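Local coordinates for spore germination protein B3 (Bacillus subtilis subsp. subtilis, PDB 3N54), which takes part in the spore's response to the germinant mixture of L-asparagine, glucose, fructose and potassium ions, as a membrane lipoprotein, at residues G323-D326 against E327-E331; E281-L284 against E285-V288. All blocks are in the same frame, centred on the assembly; numbering follows the deposited sequence.

Interaction 1 (G323-D326 against E327-E331); sequences GHWD and EIFSE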
loop_
_atom_site.group_PDB
_atom_site.type_symbol
_atom_site.label_atom_id
_atom_site.label_comp_id
_atom_site.label_asym_id
_atom_site.label_seq_id
_atom_site.Cartn_x
_atom_site.Cartn_y
_atom_site.Cartn_z
ATOM N N GLY A 323 14.448 -18.810 -0.075
ATOM C CA GLY A 323 13.709 -19.074 -1.308
ATOM C C GLY A 323 12.240 -19.431 -1.164
ATOM O O GLY A 323 11.513 -19.457 -2.157
ATOM N N HIS A 324 11.803 -19.717 0.059
ATOM C CA HIS A 324 10.406 -20.078 0.323
ATOM C C HIS A 324 9.971 -19.556 1.695
ATOM O O HIS A 324 9.424 -20.294 2.521
ATOM C CB HIS A 324 10.226 -21.600 0.219
ATOM C CG HIS A 324 11.227 -22.383 1.014
ATOM N ND1 HIS A 324 12.481 -22.693 0.531
ATOM C CD2 HIS A 324 11.162 -22.914 2.258
ATOM C CE1 HIS A 324 13.146 -23.380 1.444
ATOM N NE2 HIS A 324 12.368 -23.527 2.502
ATOM N N TRP A 325 10.215 -18.270 1.926
ATOM C CA TRP A 325 9.909 -17.648 3.212
ATOM C C TRP A 325 8.416 -17.568 3.517
ATOM O O TRP A 325 8.021 -17.713 4.670
ATOM C CB TRP A 325 10.515 -16.247 3.289
ATOM C CG TRP A 325 9.961 -15.454 4.412
ATOM C CD1 TRP A 325 9.241 -14.305 4.323
ATOM C CD2 TRP A 325 10.030 -15.781 5.803
ATOM N NE1 TRP A 325 8.880 -13.876 5.574
ATOM C CE2 TRP A 325 9.350 -14.766 6.502
ATOM C CE3 TRP A 325 10.604 -16.832 6.525
ATOM C CZ2 TRP A 325 9.231 -14.766 7.893
ATOM C CZ3 TRP A 325 10.488 -16.832 7.907
ATOM C CH2 TRP A 325 9.807 -15.805 8.578
ATOM N N ASP A 326 7.592 -17.329 2.500
ATOM C CA ASP A 326 6.144 -17.260 2.711
ATOM C C ASP A 326 5.592 -18.599 3.219
ATOM O O ASP A 326 4.740 -18.617 4.110
ATOM C CB ASP A 326 5.414 -16.795 1.442
ATOM C CG ASP A 326 5.512 -15.281 1.223
ATOM O OD1 ASP A 326 5.868 -14.547 2.176
ATOM O OD2 ASP A 326 5.214 -14.825 0.099
ATOM N N GLU A 327 6.096 -19.704 2.669
ATOM C CA GLU A 327 5.715 -21.045 3.126
ATOM C C GLU A 327 6.019 -21.190 4.612
ATOM O O GLU A 327 5.178 -21.640 5.384
ATOM C CB GLU A 327 6.457 -22.121 2.327
ATOM C CG GLU A 327 6.083 -23.567 2.696
ATOM C CD GLU A 327 6.969 -24.622 2.025
ATOM O OE1 GLU A 327 6.811 -25.817 2.359
ATOM O OE2 GLU A 327 7.820 -24.265 1.172
ATOM N N ILE A 328 7.224 -20.793 5.005
ATOM C CA ILE A 328 7.648 -20.849 6.404
ATOM C C ILE A 328 6.836 -19.885 7.263
ATOM O O ILE A 328 6.466 -20.207 8.396
ATOM C CB ILE A 328 9.155 -20.518 6.547
ATOM C CG1 ILE A 328 10.013 -21.616 5.908
ATOM C CG2 ILE A 328 9.541 -20.345 8.008
ATOM C CD1 ILE A 328 9.918 -22.971 6.599
ATOM N N PHE A 329 6.569 -18.697 6.722
ATOM C CA PHE A 329 5.771 -17.689 7.421
ATOM C C PHE A 329 4.387 -18.236 7.783
ATOM O O PHE A 329 3.905 -18.020 8.891
ATOM C CB PHE A 329 5.640 -16.420 6.568
ATOM C CG PHE A 329 4.690 -15.400 7.133
ATOM C CD1 PHE A 329 5.004 -14.709 8.290
ATOM C CD2 PHE A 329 3.490 -15.125 6.499
ATOM C CE1 PHE A 329 4.136 -13.764 8.808
ATOM C CE2 PHE A 329 2.617 -14.178 7.008
ATOM C CZ PHE A 329 2.940 -13.500 8.163
ATOM N N SER A 330 3.765 -18.939 6.844
ATOM C CA SER A 330 2.452 -19.544 7.062
ATOM C C SER A 330 2.445 -20.565 8.206
ATOM O O SER A 330 1.441 -20.709 8.901
ATOM C CB SER A 330 1.957 -20.216 5.783
ATOM O OG SER A 330 1.672 -19.252 4.790
ATOM N N GLU A 331 3.567 -21.260 8.390
ATOM C CA GLU A 331 3.716 -22.272 9.435
ATOM C C GLU A 331 4.255 -21.696 10.740
ATOM O O GLU A 331 4.375 -22.417 11.730
ATOM C CB GLU A 331 4.684 -23.359 8.968
ATOM C CG GLU A 331 4.298 -24.053 7.664
ATOM C CD GLU A 331 5.446 -24.864 7.062
ATOM O OE1 GLU A 331 5.279 -25.376 5.932
ATOM O OE2 GLU A 331 6.515 -24.982 7.711
#
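W325 and I328 meet where the six-membered part of the indole lies across the isoleucine branch: CZ3 of W325 comes within 3.6 Å of CG2 of I328, the two side chains crossing at about a right angle. Four residues after W325, CB of F329 sits 4.0 Å above one face of the same indole, displaced toward its rim. The indole reaches both because W325 CG is anti to the backbone N (chi1 166°), which turns the ring along the helix. Backbone bonds tie the same turn: F329 N donates to W325 O at 2.7 Å, S330 N to D326 O at 2.9 Å, and I328 N only weakly to H324 O at 3.4 Å. H324 is thus the N-cap residue of the short helix 325-331, in the C-terminal GerAC-like region, and its CD2 rests 4.0 Å from CG1 of I328. Replacing W325 by an alanine is likely to leave I328 CG2 and F329 CB without their aromatic neighbour and the D302 carboxylate without its indole N-H donor. The hydrogen bond from NE1 to D302 OD2 holds the pyrrole edge of the indole, while I310 and F247 pack on the ring from helix 306-313 and strand 245-258. D326 carries its carboxylate to a salt bridge with R187, and S330 OG bonds to Q296 O.

Interaction 2 (E281-L284 against E285-V288); sequences EKKL and ERDV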
loop_
_atom_site.group_PDB
_atom_site.type_symbol
_atom_site.label_atom_id
_atom_site.label_comp_id
_atom_site.label_asym_id
_atom_site.label_seq_id
_atom_site.Cartn_x
_atom_site.Cartn_y
_atom_site.Cartn_z
ATOM N N GLU A 281 -4.900 -4.640 26.375
ATOM C CA GLU A 281 -3.856 -5.584 25.965
ATOM C C GLU A 281 -4.438 -6.807 25.278
ATOM O O GLU A 281 -3.986 -7.188 24.197
ATOM C CB GLU A 281 -3.035 -6.037 27.176
ATOM C CG GLU A 281 -2.056 -4.998 27.704
ATOM C CD GLU A 281 -1.639 -5.257 29.149
ATOM O OE1 GLU A 281 -1.857 -6.378 29.659
ATOM O OE2 GLU A 281 -1.092 -4.330 29.778
ATOM N N LYS A 282 -5.435 -7.416 25.911
ATOM C CA LYS A 282 -6.082 -8.610 25.366
ATOM C C LYS A 282 -6.754 -8.333 24.024
ATOM O O LYS A 282 -6.736 -9.184 23.137
ATOM C CB LYS A 282 -7.104 -9.186 26.353
ATOM C CG LYS A 282 -6.490 -9.959 27.518
ATOM C CD LYS A 282 -7.575 -10.554 28.420
ATOM C CE LYS A 282 -7.015 -11.618 29.347
ATOM N NZ LYS A 282 -8.077 -12.289 30.148
ATOM N N LYS A 283 -7.341 -7.148 23.876
ATOM C CA LYS A 283 -7.988 -6.774 22.620
ATOM C C LYS A 283 -6.968 -6.695 21.483
ATOM O O LYS A 283 -7.190 -7.248 20.410
ATOM C CB LYS A 283 -8.750 -5.449 22.750
ATOM C CG LYS A 283 -9.321 -4.956 21.424
ATOM C CD LYS A 283 -10.349 -3.861 21.606
ATOM C CE LYS A 283 -10.734 -3.246 20.261
ATOM N NZ LYS A 283 -11.102 -4.259 19.228
ATOM N N LEU A 284 -5.850 -6.018 21.719
ATOM C CA LEU A 284 -4.810 -5.918 20.696
ATOM C C LEU A 284 -4.358 -7.315 20.281
ATOM O O LEU A 284 -4.182 -7.595 19.091
ATOM C CB LEU A 284 -3.614 -5.097 21.198
ATOM C CG LEU A 284 -2.505 -4.789 20.187
ATOM C CD1 LEU A 284 -3.038 -3.962 19.031
ATOM C CD2 LEU A 284 -1.338 -4.059 20.851
ATOM N N GLU A 285 -4.188 -8.190 21.267
ATOM C CA GLU A 285 -3.733 -9.548 21.012
ATOM C C GLU A 285 -4.696 -10.326 20.125
ATOM O O GLU A 285 -4.277 -10.935 19.144
ATOM C CB GLU A 285 -3.521 -10.315 22.319
ATOM C CG GLU A 285 -2.972 -11.711 22.087
ATOM C CD GLU A 285 -2.392 -12.337 23.332
ATOM O OE1 GLU A 285 -2.942 -12.128 24.432
ATOM O OE2 GLU A 285 -1.387 -13.057 23.203
ATOM N N ARG A 286 -5.979 -10.317 20.461
ATOM C CA ARG A 286 -6.934 -11.075 19.655
ATOM C C ARG A 286 -7.107 -10.436 18.272
ATOM O O ARG A 286 -7.300 -11.140 17.288
ATOM C CB ARG A 286 -8.278 -11.274 20.381
ATOM C CG ARG A 286 -9.242 -10.107 20.380
ATOM C CD ARG A 286 -10.540 -10.493 21.148
ATOM N NE ARG A 286 -10.408 -10.246 22.576
ATOM C CZ ARG A 286 -10.863 -9.172 23.224
ATOM N NH1 ARG A 286 -11.527 -8.202 22.601
ATOM N NH2 ARG A 286 -10.652 -9.073 24.530
ATOM N N ASP A 287 -7.016 -9.114 18.195
ATOM C CA ASP A 287 -7.123 -8.434 16.910
ATOM C C ASP A 287 -5.934 -8.773 16.009
ATOM O O ASP A 287 -6.124 -9.015 14.819
ATOM C CB ASP A 287 -7.273 -6.916 17.095
ATOM C CG ASP A 287 -8.623 -6.532 17.701
ATOM O OD1 ASP A 287 -9.531 -7.386 17.741
ATOM O OD2 ASP A 287 -8.781 -5.374 18.135
ATOM N N VAL A 288 -4.722 -8.835 16.566
ATOM C CA VAL A 288 -3.546 -9.155 15.742
ATOM C C VAL A 288 -3.557 -10.627 15.319
ATOM O O VAL A 288 -3.064 -10.963 14.249
ATOM C CB VAL A 288 -2.201 -8.796 16.428
ATOM C CG1 VAL A 288 -1.862 -9.779 17.543
ATOM C CG2 VAL A 288 -1.082 -8.765 15.398
#
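R286 folds its guanidinium back over the preceding turn, so that CA of K283 stands 3.7 Å from the plane and over its centre. This is i to i+3 packing on the long helix 271-299, which lies against strand 333-342 of the four-stranded C-terminal sheet. The fold-back depends on two torsions: CG sits between the backbone N and the carbonyl carbon (chi1 79°), and the chain bends again at chi3 (87°). NH1 is thereby brought to 3.9 Å from CB of K283 and NH2 to 4.0 Å from CB of K282; these are contacts with carbon, not polar bonds. The ammonium of K283 is turned elsewhere, its NZ lying 5.2 Å from R286 NH1, and the D287 carboxylate probably offsets part of the repulsion between these like charges. The backbone beneath has regular i to i+4 bonds, R286 N to K282 O at 3.0 Å among them. L284 and V288 face the protein: L284 packs on W206, M216 and F340, while V288 meets T203 and V207 of helix 198-208. E281 also turns to the sheet, its OE2 accepting a hydrogen bond from the backbone N of F340. K283 and D287, one turn apart, form an i to i+4 salt bridge. The lysine chain runs extended as far as CE and bends at chi4 (50°), which brings NZ onto the syn lone pair of D287 OD2, at 2.8 Å.

In the fold
Both interactions are local, each made within one helix of the C-terminal region, and their centres lie 24 Å apart with nearest atoms about 9 Å from each other. Interaction 1 spans the whole of the short helix 325-331 with its N-cap, interaction 2 the middle of the long helix 271-299. The two helices are joined near the far end of the long one, where Q296 bonds to F329 and S330. Each contact has a buried apolar side and a more exposed polar one. In 323-331 the aromatic and aliphatic groups themselves make the side-chain contact; in 281-288 the buried residues face the sheet and helix 198-208, and charged chains make it.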